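Local coordinates for protein putative acetamidase/formamidase (Yersinia enterocolitica subsp. palearctica serotype O:3, PDB 5UBU) that probably hydrolyses carbon-nitrogen bonds other than peptide bonds in linear amides, and binds sodium ions, at residues V24-T29 against D54-D59; D62-A67 against I119-P124; Y105-L110 against T242-L247. All coordinates share one frame; numbering follows the deposited sequence. Where two conformers were deposited one is given.

Contact 1 (V24-T29 against D54-D59); sequences VTHHLT and DRVIVD
The carboxylate of Asp54 receives an N-H on each oxygen from segment 24-29. NE2 of His26 donates to Asp54 OD2 at 3.0 Å in a nearly straight bond within the imidazole plane, although ring and carboxylate planes stand 49° apart. Val24 N meets Asp54 OD1 at 3.1 Å from above the carboxylate. With CG beside its own backbone N (chi1 -51°), the His26 ring starts off toward the end of the strand where Asp54 lies.

On the same face, Leu28 CB packs on Val56 CG1 at 4.0 Å, and strand 48-50 covers both His26 and Val56. On the other face, with Thr25 and Arg55, Ile57 reaches Thr25 CG2 with CD1 at 3.6 Å, its chain extended to the methyl (chi2 177°). Arg55 lies alongside Thr25, but its NE forms a salt bridge with Glu107.

Behind these side chains stands a parallel ladder, in which His26 N gives to Arg55 O and His26 O accepts from Ile57 N at 2.8 Å. A water donating to Leu28 O and Asp59 O joins its far end, where Thr29 OG1 caps helix 30-33 through Met32 N.

Arg21 bridges to Asp54 OD1 and Glu51 N donates to OD2. With four donors in all, the Asp54 carboxylate is probably kept ionised, tying the strand start to the preceding loops.

Contact 2 (D62-A67 against I119-P124); sequences DAFEGA and ICAMIP
Phe64 lies against Ile119, Ala121 and Ile123 in a buried apolar contact, where a pair of overlapping beta turns meets strand 117-122 and the residue after it; within this chain that strand is an outermost one of a four-stranded antiparallel sheet. The turns, type I from Asp62 to Glu65 and type I' from Phe64 to Ala67, belong to the loop after strand 55-59.

The far rim of the phenyl ring, which sets out with CG anti to its carbonyl carbon (chi1 -43°), does the touching. CE2 of Phe64 comes obliquely upon Ile119 CG2 at 3.6 Å, CZ approaches Ala121 CB, and CE1 presents the ring edge to Ile123 CD1 at 4.1 Å. The small methyl of Ala121 suits a place that the ring tip approaches. Phe64 also rests on Glu236, a sodium ligand; a bound sodium ion lies about 7 Å from the Phe64 side chain. Cys120 and selenomethionine Met122 serve another interface, packing on Gln305 and Trp297 of the second subunit.

Asp62 braces the turns that present the ring. Gly66, third residue of the type I' turn, has a positive phi that glycine takes easily, and its N donates almost straight (174°) to Asp62 OD1 at 2.9 Å, while Asp62 OD2 lies 3.8 Å from Ile119 CD1.

Contact 3 (Y105-L110 against T242-L247); sequences YIESML and TIKVDL
Thr242 sits opposite two residues at once, Glu107 and Ser108, and here the two antiparallel strands mesh most fully. Its O accepts from Glu107 N at 2.9 Å and its N donates to Ser108 O at 3.0 Å, so the extra residue of strand 101-111 is absorbed without losing either bond. Glu107 has the nearly helical backbone (psi -48°) of the first bulge position, and the side chains of both bulge residues lie over Thr242. Ser108 OG comes within 3.6 Å of Thr242 CB, while the extended Glu107 crosses obliquely and lays OE2 3.6 Å from Thr242 CG2. That methyl, anti to the backbone N, merely packs beside the carboxylate, whose charge is met by Arg55.

Beyond the bulge the register is regular: Tyr105 and Lys244 form a hydrogen-bonded pair, each N giving to the other's O at 2.8 Å. Ile106 and Ile243 make the non-hydrogen-bonded pair on the opposite, buried face, where Ile106 CG1 approaches Ile243 CG2 at 4.2 Å; Ile243 is also packed by Val56 and Ile218.

Farther along the face of Thr242, by the partly exposed Tyr105 and Lys244, the packing is looser. Only the root of Lys244 takes part, its CB lying at the edge of the Tyr105 ring, and its chain leads off until NZ is 6.8 Å from Glu107 OE1, too far for an ionic contact. Met12 of helix 11-15 touches both Tyr105 and Lys244.

Two residues facing one across antiparallel strands define the classic beta bulge, set here between two interior strands of the large mixed sheet.

How the contacts relate
Contacts 1 and 3 belong to one large mixed sheet, with strands in the order 25-28, 55-59, 239-248 and 101-111, and their centres are 9 Å apart. They meet directly: Arg55 NE bridges to Glu107 OE1 at 2.8 Å, and Val56 N probably bonds to Ile243 O. Contact 2, about 25 Å from each, joins a loop to a strand of a separate sheet, near bound sodium. In sequence, contact 1 closes before the others open, its second segment leading into the turns of contact 2, while contacts 2 and 3 interleave. Strand 101-111 is followed by strand 117-122, so one connection carries the chain from the large sheet toward the region by the sodium ions.

Contact 1 (V24-T29 against D54-D59)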
loop_
_atom_site.group_PDB
_atom_site.type_symbol
_atom_site.label_atom_id
_atom_site.label_comp_id
_atom_site.label_asym_id
_atom_site.label_seq_id
_atom_site.Cartn_x
_atom_site.Cartn_y
_atom_site.Cartn_z
ATOM N N VAL B 24 23.882 -11.037 38.185
ATOM C CA VAL B 24 24.429 -9.786 38.675
ATOM C C VAL B 24 23.398 -8.751 38.204
ATOM O O VAL B 24 22.977 -8.774 37.047
ATOM C CB VAL B 24 25.818 -9.479 38.071
ATOM C CG1 VAL B 24 26.309 -8.101 38.512
ATOM C CG2 VAL B 24 26.820 -10.550 38.457
ATOM N N THR B 25 22.959 -7.878 39.110
ATOM C CA THR B 25 21.986 -6.840 38.783
ATOM C C THR B 25 22.734 -5.533 38.561
ATOM O O THR B 25 23.467 -5.062 39.439
ATOM C CB THR B 25 20.944 -6.674 39.907
ATOM O OG1 THR B 25 20.230 -7.908 40.072
ATOM C CG2 THR B 25 19.943 -5.551 39.587
ATOM N N HIS B 26 22.561 -4.966 37.372
ATOM C CA HIS B 26 23.202 -3.711 36.998
ATOM C C HIS B 26 22.158 -2.610 37.028
ATOM O O HIS B 26 21.004 -2.855 36.698
ATOM C CB HIS B 26 23.794 -3.829 35.599
ATOM C CG HIS B 26 24.667 -5.033 35.417
ATOM N ND1 HIS B 26 26.009 -5.038 35.729
ATOM C CD2 HIS B 26 24.381 -6.276 34.967
ATOM C CE1 HIS B 26 26.511 -6.230 35.469
ATOM N NE2 HIS B 26 25.545 -6.999 35.003
ATOM N N HIS B 27 22.563 -1.413 37.439
ATOM C CA HIS B 27 21.653 -0.273 37.523
ATOM C C HIS B 27 22.054 0.700 36.423
ATOM O O HIS B 27 23.020 1.436 36.583
ATOM C CB HIS B 27 21.773 0.405 38.903
ATOM C CG HIS B 27 21.626 -0.539 40.072
ATOM N ND1 HIS B 27 20.413 -0.814 40.668
ATOM C CD2 HIS B 27 22.544 -1.287 40.733
ATOM C CE1 HIS B 27 20.589 -1.694 41.640
ATOM N NE2 HIS B 27 21.874 -1.995 41.701
ATOM N N LEU B 28 21.339 0.677 35.298
ATOM C CA LEU B 28 21.637 1.573 34.174
ATOM C C LEU B 28 20.951 2.920 34.400
ATOM O O LEU B 28 19.907 3.209 33.834
ATOM C CB LEU B 28 21.250 0.935 32.826
ATOM C CG LEU B 28 21.490 1.754 31.545
ATOM C CD1 LEU B 28 22.883 2.364 31.490
ATOM C CD2 LEU B 28 21.243 0.895 30.316
ATOM N N THR B 29 21.566 3.728 35.254
ATOM C CA THR B 29 21.067 5.054 35.578
ATOM C C THR B 29 21.422 6.033 34.461
ATOM O O THR B 29 22.144 5.688 33.529
ATOM C CB THR B 29 21.718 5.578 36.878
ATOM O OG1 THR B 29 23.136 5.682 36.704
ATOM C CG2 THR B 29 21.441 4.657 38.049
ATOM N N ASP B 54 22.090 -12.126 33.458
ATOM C CA ASP B 54 22.085 -10.954 34.342
ATOM C C ASP B 54 20.817 -10.115 34.200
ATOM O O ASP B 54 20.122 -10.176 33.192
ATOM C CB ASP B 54 23.286 -10.027 34.064
ATOM C CG ASP B 54 24.600 -10.557 34.596
ATOM O OD1 ASP B 54 24.627 -11.607 35.274
ATOM O OD2 ASP B 54 25.628 -9.888 34.344
ATOM N N ARG B 55 20.549 -9.328 35.236
ATOM C CA ARG B 55 19.408 -8.428 35.282
ATOM C C ARG B 55 19.901 -6.993 35.125
ATOM O O ARG B 55 21.025 -6.671 35.527
ATOM C CB ARG B 55 18.638 -8.605 36.597
ATOM C CG ARG B 55 17.846 -9.899 36.636
ATOM C CD ARG B 55 17.311 -10.283 37.999
ATOM N NE ARG B 55 16.275 -9.335 38.406
ATOM C CZ ARG B 55 16.382 -8.436 39.386
ATOM N NH1 ARG B 55 15.358 -7.636 39.653
ATOM N NH2 ARG B 55 17.473 -8.362 40.145
ATOM N N VAL B 56 19.080 -6.144 34.509
ATOM C CA VAL B 56 19.415 -4.737 34.321
ATOM C C VAL B 56 18.202 -3.895 34.706
ATOM O O VAL B 56 17.097 -4.153 34.244
ATOM C CB VAL B 56 19.815 -4.409 32.867
ATOM C CG1 VAL B 56 20.213 -2.940 32.734
ATOM C CG2 VAL B 56 20.967 -5.291 32.425
ATOM N N ILE B 57 18.420 -2.908 35.569
ATOM C CA ILE B 57 17.381 -1.994 36.013
ATOM C C ILE B 57 17.643 -0.707 35.240
ATOM O O ILE B 57 18.579 0.033 35.557
ATOM C CB ILE B 57 17.456 -1.741 37.534
ATOM C CG1 ILE B 57 17.352 -3.070 38.300
ATOM C CG2 ILE B 57 16.361 -0.757 37.958
ATOM C CD1 ILE B 57 17.484 -2.934 39.810
ATOM N N VAL B 58 16.818 -0.445 34.234
ATOM C CA VAL B 58 16.986 0.727 33.376
ATOM C C VAL B 58 16.107 1.921 33.757
ATOM O O VAL B 58 14.900 1.781 33.888
ATOM C CB VAL B 58 16.643 0.380 31.910
ATOM C CG1 VAL B 58 16.983 1.556 31.002
ATOM C CG2 VAL B 58 17.407 -0.853 31.456
ATOM N N ASP B 59 16.731 3.092 33.916
ATOM C CA ASP B 59 16.032 4.342 34.201
ATOM C C ASP B 59 15.800 5.022 32.846
ATOM O O ASP B 59 16.589 5.860 32.417
ATOM C CB ASP B 59 16.859 5.254 35.118
ATOM C CG ASP B 59 17.006 4.705 36.542
ATOM O OD1 ASP B 59 16.259 3.775 36.922
ATOM O OD2 ASP B 59 17.857 5.233 37.297
HETATM O O HOH W 1 19.393 5.640 32.154
#

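Contact 2 (D62-A67 against I119-P124)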
loop_
_atom_site.group_PDB
_atom_site.type_symbol
_atom_site.label_atom_id
_atom_site.label_comp_id
_atom_site.label_asym_id
_atom_site.label_seq_id
_atom_site.Cartn_x
_atom_site.Cartn_y
_atom_site.Cartn_z
ATOM N N ASP B 62 11.365 9.515 28.706
ATOM C CA ASP B 62 10.190 9.485 27.846
ATOM C C ASP B 62 10.580 9.751 26.388
ATOM O O ASP B 62 11.707 10.142 26.102
ATOM C CB ASP B 62 9.075 10.435 28.354
ATOM C CG ASP B 62 9.391 11.935 28.161
ATOM O OD1 ASP B 62 10.261 12.291 27.340
ATOM O OD2 ASP B 62 8.712 12.784 28.803
ATOM N N ALA B 63 9.636 9.545 25.483
ATOM C CA ALA B 63 9.866 9.744 24.052
ATOM C C ALA B 63 10.328 11.148 23.643
ATOM O O ALA B 63 10.943 11.306 22.583
ATOM C CB ALA B 63 8.608 9.391 23.285
ATOM N N PHE B 64 10.049 12.147 24.473
ATOM C CA PHE B 64 10.417 13.538 24.176
ATOM C C PHE B 64 11.657 13.998 24.948
ATOM O O PHE B 64 12.057 15.157 24.855
ATOM C CB PHE B 64 9.226 14.455 24.506
ATOM C CG PHE B 64 7.898 13.905 24.047
ATOM C CD1 PHE B 64 7.614 13.801 22.684
ATOM C CD2 PHE B 64 6.941 13.472 24.968
ATOM C CE1 PHE B 64 6.399 13.282 22.252
ATOM C CE2 PHE B 64 5.735 12.956 24.533
ATOM C CZ PHE B 64 5.462 12.855 23.176
ATOM N N GLU B 65 12.271 13.064 25.673
ATOM C CA GLU B 65 13.450 13.311 26.517
ATOM C C GLU B 65 13.185 14.489 27.471
ATOM O O GLU B 65 14.004 15.386 27.621
ATOM C CB GLU B 65 14.729 13.493 25.671
ATOM C CG GLU B 65 16.008 13.296 26.482
ATOM C CD GLU B 65 17.292 13.279 25.669
ATOM O OE1 GLU B 65 18.288 12.701 26.171
ATOM O OE2 GLU B 65 17.311 13.818 24.542
ATOM N N GLY B 66 12.004 14.463 28.093
ATOM C CA GLY B 66 11.569 15.483 29.040
ATOM C C GLY B 66 11.338 16.890 28.500
ATOM O O GLY B 66 11.131 17.826 29.281
ATOM N N ALA B 67 11.331 17.046 27.175
ATOM C CA ALA B 67 11.145 18.371 26.563
ATOM C C ALA B 67 9.754 18.954 26.763
ATOM O O ALA B 67 9.583 20.174 26.689
ATOM C CB ALA B 67 11.466 18.316 25.080
ATOM N N ILE B 119 2.634 11.400 29.067
ATOM C CA ILE B 119 2.299 12.428 28.078
ATOM C C ILE B 119 1.809 11.856 26.763
ATOM O O ILE B 119 2.450 10.987 26.192
ATOM C CB ILE B 119 3.543 13.275 27.733
ATOM C CG1 ILE B 119 4.070 13.989 28.988
ATOM C CG2 ILE B 119 3.204 14.349 26.700
ATOM C CD1 ILE B 119 5.445 14.631 28.809
ATOM N N CYS B 120 0.674 12.346 26.289
ATOM C CA CYS B 120 0.148 11.961 24.988
ATOM C C CYS B 120 0.148 13.259 24.198
ATOM O O CYS B 120 -0.204 14.316 24.732
ATOM C CB CYS B 120 -1.262 11.386 25.056
ATOM S SG CYS B 120 -1.892 10.940 23.405
ATOM N N ALA B 121 0.545 13.190 22.931
ATOM C CA ALA B 121 0.615 14.386 22.105
ATOM C C ALA B 121 0.250 14.151 20.658
ATOM O O ALA B 121 0.443 13.058 20.123
ATOM C CB ALA B 121 2.022 14.974 22.182
HETATM N N MSE B 122 -0.284 15.205 20.048
HETATM C CA MSE B 122 -0.662 15.208 18.649
HETATM C C MSE B 122 0.356 16.104 18.022
HETATM O O MSE B 122 0.275 17.322 18.116
HETATM C CB MSE B 122 -2.066 15.735 18.441
HETATM C CG MSE B 122 -3.096 14.621 18.554
HETATM SE SE MSE B 122 -4.899 15.453 18.634
HETATM C CE MSE B 122 -5.062 16.017 16.771
ATOM N N ILE B 123 1.355 15.485 17.412
ATOM C CA ILE B 123 2.445 16.188 16.762
ATOM C C ILE B 123 2.051 16.514 15.322
ATOM O O ILE B 123 1.569 15.632 14.605
ATOM C CB ILE B 123 3.712 15.318 16.784
ATOM C CG1 ILE B 123 4.043 14.943 18.243
ATOM C CG2 ILE B 123 4.867 16.042 16.096
ATOM C CD1 ILE B 123 5.202 13.987 18.417
ATOM N N PRO B 124 2.228 17.776 14.889
ATOM C CA PRO B 124 1.860 18.091 13.510
ATOM C C PRO B 124 2.611 17.235 12.483
ATOM O O PRO B 124 3.808 16.965 12.653
ATOM C CB PRO B 124 2.242 19.565 13.371
ATOM C CG PRO B 124 2.067 20.110 14.753
ATOM C CD PRO B 124 2.522 18.999 15.663
#

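Contact 3 (Y105-L110 against T242-L247)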
loop_
_atom_site.group_PDB
_atom_site.type_symbol
_atom_site.label_atom_id
_atom_site.label_comp_id
_atom_site.label_asym_id
_atom_site.label_seq_id
_atom_site.Cartn_x
_atom_site.Cartn_y
_atom_site.Cartn_z
ATOM N N TYR B 105 13.644 -10.645 28.814
ATOM C CA TYR B 105 12.463 -10.866 29.638
ATOM C C TYR B 105 12.219 -9.635 30.493
ATOM O O TYR B 105 13.065 -9.259 31.281
ATOM C CB TYR B 105 12.612 -12.122 30.510
ATOM C CG TYR B 105 11.522 -12.255 31.542
ATOM C CD1 TYR B 105 10.195 -12.394 31.158
ATOM C CD2 TYR B 105 11.815 -12.272 32.905
ATOM C CE1 TYR B 105 9.176 -12.497 32.096
ATOM C CE2 TYR B 105 10.799 -12.391 33.854
ATOM C CZ TYR B 105 9.484 -12.500 33.438
ATOM O OH TYR B 105 8.467 -12.612 34.350
ATOM N N ILE B 106 11.064 -9.001 30.322
ATOM C CA ILE B 106 10.724 -7.813 31.101
ATOM C C ILE B 106 10.047 -8.282 32.392
ATOM O O ILE B 106 9.010 -8.944 32.346
ATOM C CB ILE B 106 9.807 -6.863 30.310
ATOM C CG1 ILE B 106 10.470 -6.478 28.973
ATOM C CG2 ILE B 106 9.500 -5.622 31.140
ATOM C CD1 ILE B 106 9.588 -5.660 28.048
ATOM N N GLU B 107 10.645 -7.960 33.536
ATOM C CA GLU B 107 10.085 -8.375 34.818
ATOM C C GLU B 107 9.039 -7.412 35.317
ATOM O O GLU B 107 7.962 -7.827 35.756
ATOM C CB GLU B 107 11.162 -8.460 35.904
ATOM C CG GLU B 107 12.246 -9.497 35.690
ATOM C CD GLU B 107 13.194 -9.576 36.865
ATOM O OE1 GLU B 107 14.219 -10.291 36.768
ATOM O OE2 GLU B 107 12.927 -8.905 37.886
ATOM N N SER B 108 9.385 -6.125 35.269
ATOM C CA SER B 108 8.523 -5.074 35.767
ATOM C C SER B 108 8.828 -3.707 35.168
ATOM O O SER B 108 9.922 -3.464 34.649
ATOM C CB SER B 108 8.682 -4.992 37.283
ATOM O OG SER B 108 10.036 -4.762 37.629
HETATM N N MSE B 109 7.837 -2.821 35.263
HETATM C CA MSE B 109 7.933 -1.459 34.750
HETATM C C MSE B 109 7.153 -0.569 35.677
HETATM O O MSE B 109 5.946 -0.747 35.847
HETATM C CB MSE B 109 7.350 -1.394 33.342
HETATM C CG MSE B 109 8.228 -2.104 32.324
HETATM SE SE MSE B 109 7.463 -1.883 30.527
HETATM C CE MSE B 109 7.779 0.045 30.301
ATOM N N LEU B 110 7.838 0.380 36.306
ATOM C CA LEU B 110 7.197 1.313 37.236
ATOM C C LEU B 110 7.464 2.741 36.775
ATOM O O LEU B 110 8.463 2.989 36.097
ATOM C CB LEU B 110 7.756 1.127 38.649
ATOM C CG LEU B 110 7.641 -0.272 39.268
ATOM C CD1 LEU B 110 8.368 -0.334 40.597
ATOM C CD2 LEU B 110 6.178 -0.688 39.396
ATOM N N THR B 242 12.865 -3.120 34.599
ATOM C CA THR B 242 13.775 -4.178 35.010
ATOM C C THR B 242 13.657 -5.334 34.029
ATOM O O THR B 242 12.567 -5.861 33.817
ATOM C CB THR B 242 13.484 -4.659 36.445
ATOM O OG1 THR B 242 13.661 -3.572 37.354
ATOM C CG2 THR B 242 14.441 -5.780 36.857
ATOM N N ILE B 243 14.787 -5.723 33.444
ATOM C CA ILE B 243 14.834 -6.812 32.467
ATOM C C ILE B 243 15.864 -7.877 32.826
ATOM O O ILE B 243 16.788 -7.622 33.608
ATOM C CB ILE B 243 15.176 -6.280 31.053
ATOM C CG1 ILE B 243 16.552 -5.596 31.031
ATOM C CG2 ILE B 243 14.112 -5.305 30.582
ATOM C CD1 ILE B 243 16.961 -5.072 29.673
ATOM N N LYS B 244 15.677 -9.072 32.266
ATOM C CA LYS B 244 16.610 -10.184 32.445
ATOM C C LYS B 244 17.001 -10.502 30.998
ATOM O O LYS B 244 16.145 -10.801 30.168
ATOM C CB LYS B 244 15.950 -11.400 33.120
ATOM C CG LYS B 244 16.866 -12.277 33.967
ATOM C CD LYS B 244 16.544 -13.769 33.970
ATOM C CE LYS B 244 17.212 -14.516 35.124
ATOM N NZ LYS B 244 17.329 -15.975 34.856
ATOM N N VAL B 245 18.285 -10.403 30.693
ATOM C CA VAL B 245 18.784 -10.630 29.342
ATOM C C VAL B 245 19.585 -11.920 29.299
ATOM O O VAL B 245 20.486 -12.109 30.118
ATOM C CB VAL B 245 19.681 -9.453 28.908
ATOM C CG1 VAL B 245 20.189 -9.645 27.479
ATOM C CG2 VAL B 245 18.922 -8.136 29.049
ATOM N N ASP B 246 19.264 -12.808 28.358
ATOM C CA ASP B 246 19.984 -14.068 28.242
ATOM C C ASP B 246 20.364 -14.231 26.762
ATOM O O ASP B 246 19.994 -13.396 25.924
ATOM C CB ASP B 246 19.156 -15.229 28.804
ATOM C CG ASP B 246 20.031 -16.426 29.286
ATOM O OD1 ASP B 246 21.129 -16.668 28.731
ATOM O OD2 ASP B 246 19.599 -17.138 30.234
ATOM N N LEU B 247 21.132 -15.278 26.455
ATOM C CA LEU B 247 21.628 -15.510 25.109
ATOM C C LEU B 247 21.379 -16.930 24.634
ATOM O O LEU B 247 21.702 -17.886 25.337
ATOM C CB LEU B 247 23.133 -15.257 25.111
ATOM C CG LEU B 247 23.921 -15.390 23.807
ATOM C CD1 LEU B 247 23.487 -14.325 22.819
ATOM C CD2 LEU B 247 25.401 -15.269 24.092
#